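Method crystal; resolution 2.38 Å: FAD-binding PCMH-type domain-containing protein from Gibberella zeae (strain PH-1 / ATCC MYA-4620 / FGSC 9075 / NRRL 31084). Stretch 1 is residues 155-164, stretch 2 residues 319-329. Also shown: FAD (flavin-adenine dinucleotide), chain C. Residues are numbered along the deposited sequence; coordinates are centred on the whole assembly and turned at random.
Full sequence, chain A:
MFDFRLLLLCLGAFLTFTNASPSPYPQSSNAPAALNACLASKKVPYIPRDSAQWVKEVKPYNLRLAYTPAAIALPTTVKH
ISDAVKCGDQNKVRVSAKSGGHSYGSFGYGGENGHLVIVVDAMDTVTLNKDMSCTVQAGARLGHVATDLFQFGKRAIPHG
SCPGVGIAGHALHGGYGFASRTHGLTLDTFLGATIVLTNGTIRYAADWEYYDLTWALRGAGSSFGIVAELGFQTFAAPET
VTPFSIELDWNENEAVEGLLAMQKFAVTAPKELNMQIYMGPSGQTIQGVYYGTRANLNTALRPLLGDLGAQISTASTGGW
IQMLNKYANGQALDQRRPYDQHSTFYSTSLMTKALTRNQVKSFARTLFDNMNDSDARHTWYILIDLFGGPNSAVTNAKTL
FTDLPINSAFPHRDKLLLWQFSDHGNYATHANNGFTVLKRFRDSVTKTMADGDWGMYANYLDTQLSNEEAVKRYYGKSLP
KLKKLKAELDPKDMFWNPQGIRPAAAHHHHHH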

# COMPACT_ATOMS: atom_id res chain seq x y z
N ARG A 155 -14.18 -13.82 9.74
CA ARG A 155 -13.19 -12.88 10.22
C ARG A 155 -12.55 -12.16 9.04
O ARG A 155 -12.66 -12.59 7.88
N ALA A 156 -11.86 -11.07 9.35
CA ALA A 156 -11.31 -10.20 8.33
C ALA A 156 -10.25 -9.31 8.96
O ALA A 156 -10.20 -9.13 10.19
N ILE A 157 -9.38 -8.77 8.11
CA ILE A 157 -8.45 -7.72 8.52
C ILE A 157 -8.62 -6.55 7.56
O ILE A 157 -9.08 -6.73 6.42
N PRO A 158 -8.27 -5.34 7.99
CA PRO A 158 -8.43 -4.17 7.12
C PRO A 158 -7.32 -4.11 6.07
O PRO A 158 -6.14 -4.25 6.40
N HIS A 159 -7.71 -3.91 4.82
CA HIS A 159 -6.75 -3.85 3.72
C HIS A 159 -7.39 -3.10 2.56
O HIS A 159 -8.54 -2.66 2.63
N GLY A 160 -6.63 -2.98 1.47
CA GLY A 160 -7.04 -2.19 0.32
C GLY A 160 -8.02 -2.92 -0.58
O GLY A 160 -8.42 -4.06 -0.35
N SER A 161 -8.39 -2.23 -1.66
CA SER A 161 -9.45 -2.70 -2.54
C SER A 161 -8.97 -3.73 -3.55
O SER A 161 -9.76 -4.56 -4.01
N CYS A 162 -7.69 -3.69 -3.91
CA CYS A 162 -7.18 -4.57 -4.96
C CYS A 162 -6.93 -5.97 -4.40
O CYS A 162 -6.08 -6.13 -3.52
N PRO A 163 -7.63 -6.99 -4.89
CA PRO A 163 -7.42 -8.34 -4.33
C PRO A 163 -6.08 -8.95 -4.69
O PRO A 163 -5.58 -9.79 -3.94
N GLY A 164 -5.49 -8.57 -5.83
CA GLY A 164 -4.23 -9.16 -6.25
C GLY A 164 -3.00 -8.66 -5.53
O GLY A 164 -1.92 -9.22 -5.73
N GLY A 319 -23.54 -8.18 1.91
CA GLY A 319 -22.53 -8.82 2.72
C GLY A 319 -21.16 -8.16 2.58
O GLY A 319 -20.94 -7.27 1.76
N TRP A 320 -20.23 -8.63 3.42
CA TRP A 320 -18.88 -8.07 3.44
C TRP A 320 -18.10 -8.49 2.20
O TRP A 320 -17.38 -7.68 1.61
N ILE A 321 -18.24 -9.75 1.79
CA ILE A 321 -17.58 -10.22 0.58
C ILE A 321 -18.19 -9.56 -0.65
O ILE A 321 -17.53 -9.40 -1.67
N GLN A 322 -19.46 -9.14 -0.55
CA GLN A 322 -20.08 -8.43 -1.66
C GLN A 322 -19.42 -7.07 -1.86
O GLN A 322 -19.15 -6.66 -3.00
N MET A 323 -19.15 -6.35 -0.77
CA MET A 323 -18.53 -5.04 -0.88
C MET A 323 -17.11 -5.14 -1.43
O MET A 323 -16.69 -4.30 -2.23
N LEU A 324 -16.36 -6.16 -1.01
CA LEU A 324 -15.01 -6.35 -1.53
C LEU A 324 -15.03 -6.66 -3.02
O LEU A 324 -14.12 -6.27 -3.75
N ASN A 325 -16.07 -7.36 -3.49
CA ASN A 325 -16.19 -7.63 -4.92
C ASN A 325 -16.60 -6.39 -5.70
O ASN A 325 -16.16 -6.20 -6.84
N LYS A 326 -17.44 -5.53 -5.11
CA LYS A 326 -17.89 -4.34 -5.84
C LYS A 326 -16.75 -3.37 -6.08
O LYS A 326 -16.78 -2.61 -7.06
N TYR A 327 -15.74 -3.37 -5.21
CA TYR A 327 -14.60 -2.47 -5.32
C TYR A 327 -13.33 -3.18 -5.76
O TYR A 327 -12.26 -2.57 -5.75
N ALA A 328 -13.42 -4.46 -6.15
CA ALA A 328 -12.29 -5.20 -6.67
C ALA A 328 -11.96 -4.85 -8.12
O ALA A 328 -10.93 -5.31 -8.63
N ASN A 329 -12.80 -4.07 -8.79
CA ASN A 329 -12.52 -3.60 -10.15
C ASN A 329 -12.47 -4.76 -11.14
O ASN A 329 -11.56 -4.88 -11.96

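The contact has no direct hydrogen bond across it; its one polar link is a single water. That water donates to R155 O at 2.9 Å and accepts from W320 NE1 at 3.2 Å, so the water bridges the indole nitrogen to the strand carbonyl. Everything else is van der Waals packing over a modest 314 Å² of buried surface.

W320, in the first turn of the helix, sets the upstream end. Its CA-to-CB bond points toward stretch 1, and with chi1 t (157°) and chi2 -97° the indole spans the 9.3 Å between A156 CA and W320 CA. A156, its CA-to-CB bond toward stretch 2, brings CB to W320 CZ2 at 3.6 Å, a methyl against a large ring at an oblique approach. One turn on, L324 (m, t) starts sideways but its end comes nearer, bringing CD2 to 4.1 Å from H159 CE1. H159, chi1 p, is held by its own stretch: ND1 donates to G160 O at 3.1 Å, and CE1 of the same ring is the atom nearest the leucine.

After the helix, packing passes to small residues and backbone. S161 (chi1 m) and Y327 (chi1 m) both start sideways; S161 CB rests 3.5 Å from Y327 O, while the tyrosine ring leads away and its hydroxyl is satisfied elsewhere in the structure. S161 O lies 3.7 Å from A328 CA, and P163, pointing toward stretch 2, packs CD 3.9 Å from A328 CB.

The other side of this loop serves the flavin. C162, chi1 m, points away from stretch 2, and its SG is covalently bonded to FAD C6 at 1.8 Å; S161 N donates to FAD O4 at 3.2 Å. At G160 a CB would fall 2.6 Å from FAD C4, so glycine fits where a side chain would clash. From H159 to P163 the residues alternate: H159, S161 and P163 touch stretch 2, while G160 and C162 between them lie against the flavin.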

# COMPACT_ATOMS: atom_id res chain seq x y z
CB ARG A 155 -12.12 -13.60 11.06
CG ARG A 155 -12.69 -14.47 12.17
CD ARG A 155 -13.52 -13.69 13.17
NE ARG A 155 -12.72 -12.74 13.94
CZ ARG A 155 -13.17 -12.04 14.98
NH1 ARG A 155 -14.43 -12.18 15.38
NH2 ARG A 155 -12.37 -11.20 15.62
CB ALA A 156 -12.40 -9.34 7.69
CB ILE A 157 -6.99 -8.22 8.54
CG1 ILE A 157 -6.60 -8.84 7.19
CG2 ILE A 157 -6.78 -9.24 9.65
CD1 ILE A 157 -5.20 -9.42 7.19
CB PRO A 158 -8.36 -2.99 8.09
CG PRO A 158 -7.50 -3.49 9.21
CD PRO A 158 -7.79 -4.97 9.33
CB HIS A 159 -6.31 -5.26 3.31
CG HIS A 159 -7.46 -6.19 3.04
ND1 HIS A 159 -8.38 -5.96 2.05
CD2 HIS A 159 -7.83 -7.34 3.64
CE1 HIS A 159 -9.28 -6.93 2.05
NE2 HIS A 159 -8.96 -7.78 3.01
CB SER A 161 -10.08 -1.52 -3.27
OG SER A 161 -10.28 -0.41 -2.41
CB CYS A 162 -5.89 -4.01 -5.54
SG CYS A 162 -6.05 -2.32 -6.12
CB PRO A 163 -8.58 -9.14 -4.93
CG PRO A 163 -8.90 -8.44 -6.20
CD PRO A 163 -8.67 -6.98 -5.93
CB TRP A 320 -18.18 -8.52 4.72
CG TRP A 320 -16.66 -8.52 4.68
CD1 TRP A 320 -15.85 -9.59 4.43
CD2 TRP A 320 -15.79 -7.42 4.95
NE1 TRP A 320 -14.54 -9.22 4.52
CE2 TRP A 320 -14.47 -7.89 4.83
CE3 TRP A 320 -16.00 -6.08 5.28
CZ2 TRP A 320 -13.36 -7.06 5.02
CZ3 TRP A 320 -14.90 -5.26 5.47
CH2 TRP A 320 -13.60 -5.75 5.34
CB ILE A 321 -17.67 -11.76 0.50
CG1 ILE A 321 -16.87 -12.40 1.64
CG2 ILE A 321 -17.17 -12.26 -0.85
CD1 ILE A 321 -15.35 -12.19 1.53
CB GLN A 322 -21.58 -8.28 -1.41
CG GLN A 322 -22.43 -8.22 -2.65
CD GLN A 322 -23.89 -8.56 -2.38
OE1 GLN A 322 -24.31 -8.63 -1.23
NE2 GLN A 322 -24.65 -8.78 -3.44
CB MET A 323 -18.53 -4.34 0.48
CG MET A 323 -17.75 -3.03 0.53
SD MET A 323 -15.96 -3.22 0.76
CE MET A 323 -15.89 -4.24 2.25
CB LEU A 324 -14.29 -7.46 -0.76
CG LEU A 324 -14.01 -7.18 0.72
CD1 LEU A 324 -13.39 -8.40 1.39
CD2 LEU A 324 -13.13 -5.96 0.89
CB ASN A 325 -17.19 -8.76 -5.17
CG ASN A 325 -16.55 -10.13 -5.12
OD1 ASN A 325 -15.67 -10.44 -5.92
ND2 ASN A 325 -17.01 -10.96 -4.19
CB LYS A 326 -19.02 -3.64 -5.08
CG LYS A 326 -19.49 -2.35 -5.74
CD LYS A 326 -20.97 -2.08 -5.46
CE LYS A 326 -21.44 -0.80 -6.15
NZ LYS A 326 -20.70 0.41 -5.68
CB TYR A 327 -14.38 -1.75 -3.98
CG TYR A 327 -15.34 -0.61 -3.73
CD1 TYR A 327 -15.38 0.49 -4.58
CD2 TYR A 327 -16.21 -0.63 -2.64
CE1 TYR A 327 -16.25 1.53 -4.35
CE2 TYR A 327 -17.08 0.41 -2.40
CZ TYR A 327 -17.10 1.48 -3.26
OH TYR A 327 -17.97 2.53 -3.04
CB ALA A 328 -12.55 -6.70 -6.57
CB ASN A 329 -11.21 -2.79 -10.19
CG ASN A 329 -11.06 -1.97 -11.46
OD1 ASN A 329 -12.02 -1.36 -11.93
ND2 ASN A 329 -9.85 -1.94 -12.01
PA FAD C . 5.69 -6.37 -4.19
O1A FAD C . 6.29 -5.72 -5.38
O2A FAD C . 5.80 -7.91 -4.20
O5B FAD C . 6.29 -5.78 -2.86
C5B FAD C . 6.39 -4.36 -2.65
C4B FAD C . 7.46 -4.09 -1.62
O4B FAD C . 7.34 -5.05 -0.54
C3B FAD C . 8.89 -4.21 -2.14
O3B FAD C . 9.74 -3.28 -1.47
C2B FAD C . 9.24 -5.65 -1.79
O2B FAD C . 10.64 -5.85 -1.67
C1B FAD C . 8.54 -5.80 -0.44
N9A FAD C . 8.22 -7.17 -0.08
C8A FAD C . 7.36 -8.03 -0.72
N7A FAD C . 7.28 -9.22 -0.17
C5A FAD C . 8.15 -9.14 0.91
C6A FAD C . 8.52 -10.07 1.90
N6A FAD C . 8.04 -11.31 1.97
N1A FAD C . 9.41 -9.66 2.83
C2A FAD C . 9.89 -8.42 2.77
N3A FAD C . 9.61 -7.46 1.89
C4A FAD C . 8.73 -7.89 0.97
N1 FAD C . -2.41 0.36 -1.43
C2 FAD C . -3.29 0.84 -0.50
O2 FAD C . -2.89 1.30 0.57
N3 FAD C . -4.65 0.80 -0.75
C4 FAD C . -5.25 0.32 -1.90
O4 FAD C . -6.47 0.34 -2.02
C4X FAD C . -4.31 -0.19 -2.88
N5 FAD C . -4.79 -0.67 -4.00
C5X FAD C . -3.89 -1.15 -4.93
C6 FAD C . -4.37 -1.64 -6.14
C7 FAD C . -3.52 -2.17 -7.10
C7M FAD C . -4.09 -2.71 -8.39
C8 FAD C . -2.13 -2.14 -6.88
C8M FAD C . -1.17 -2.69 -7.90
C9 FAD C . -1.64 -1.63 -5.68
C9A FAD C . -2.51 -1.14 -4.72
N10 FAD C . -2.04 -0.62 -3.49
C10 FAD C . -2.91 -0.13 -2.56
C1' FAD C . -0.60 -0.54 -3.21
C2' FAD C . -0.05 -1.72 -2.43
O2' FAD C . -0.39 -1.59 -1.05
C3' FAD C . 1.47 -1.74 -2.56
O3' FAD C . 1.79 -1.75 -3.95
C4' FAD C . 2.15 -2.93 -1.90
O4' FAD C . 3.34 -2.50 -1.23
C5' FAD C . 2.50 -3.99 -2.92
O5' FAD C . 2.80 -5.22 -2.23
P FAD C . 3.06 -6.54 -3.04
O1P FAD C . 3.70 -7.59 -2.12
O2P FAD C . 1.82 -6.94 -3.74
O3P FAD C . 4.15 -6.02 -4.10
O HOH W 1 -12.39 -11.46 5.19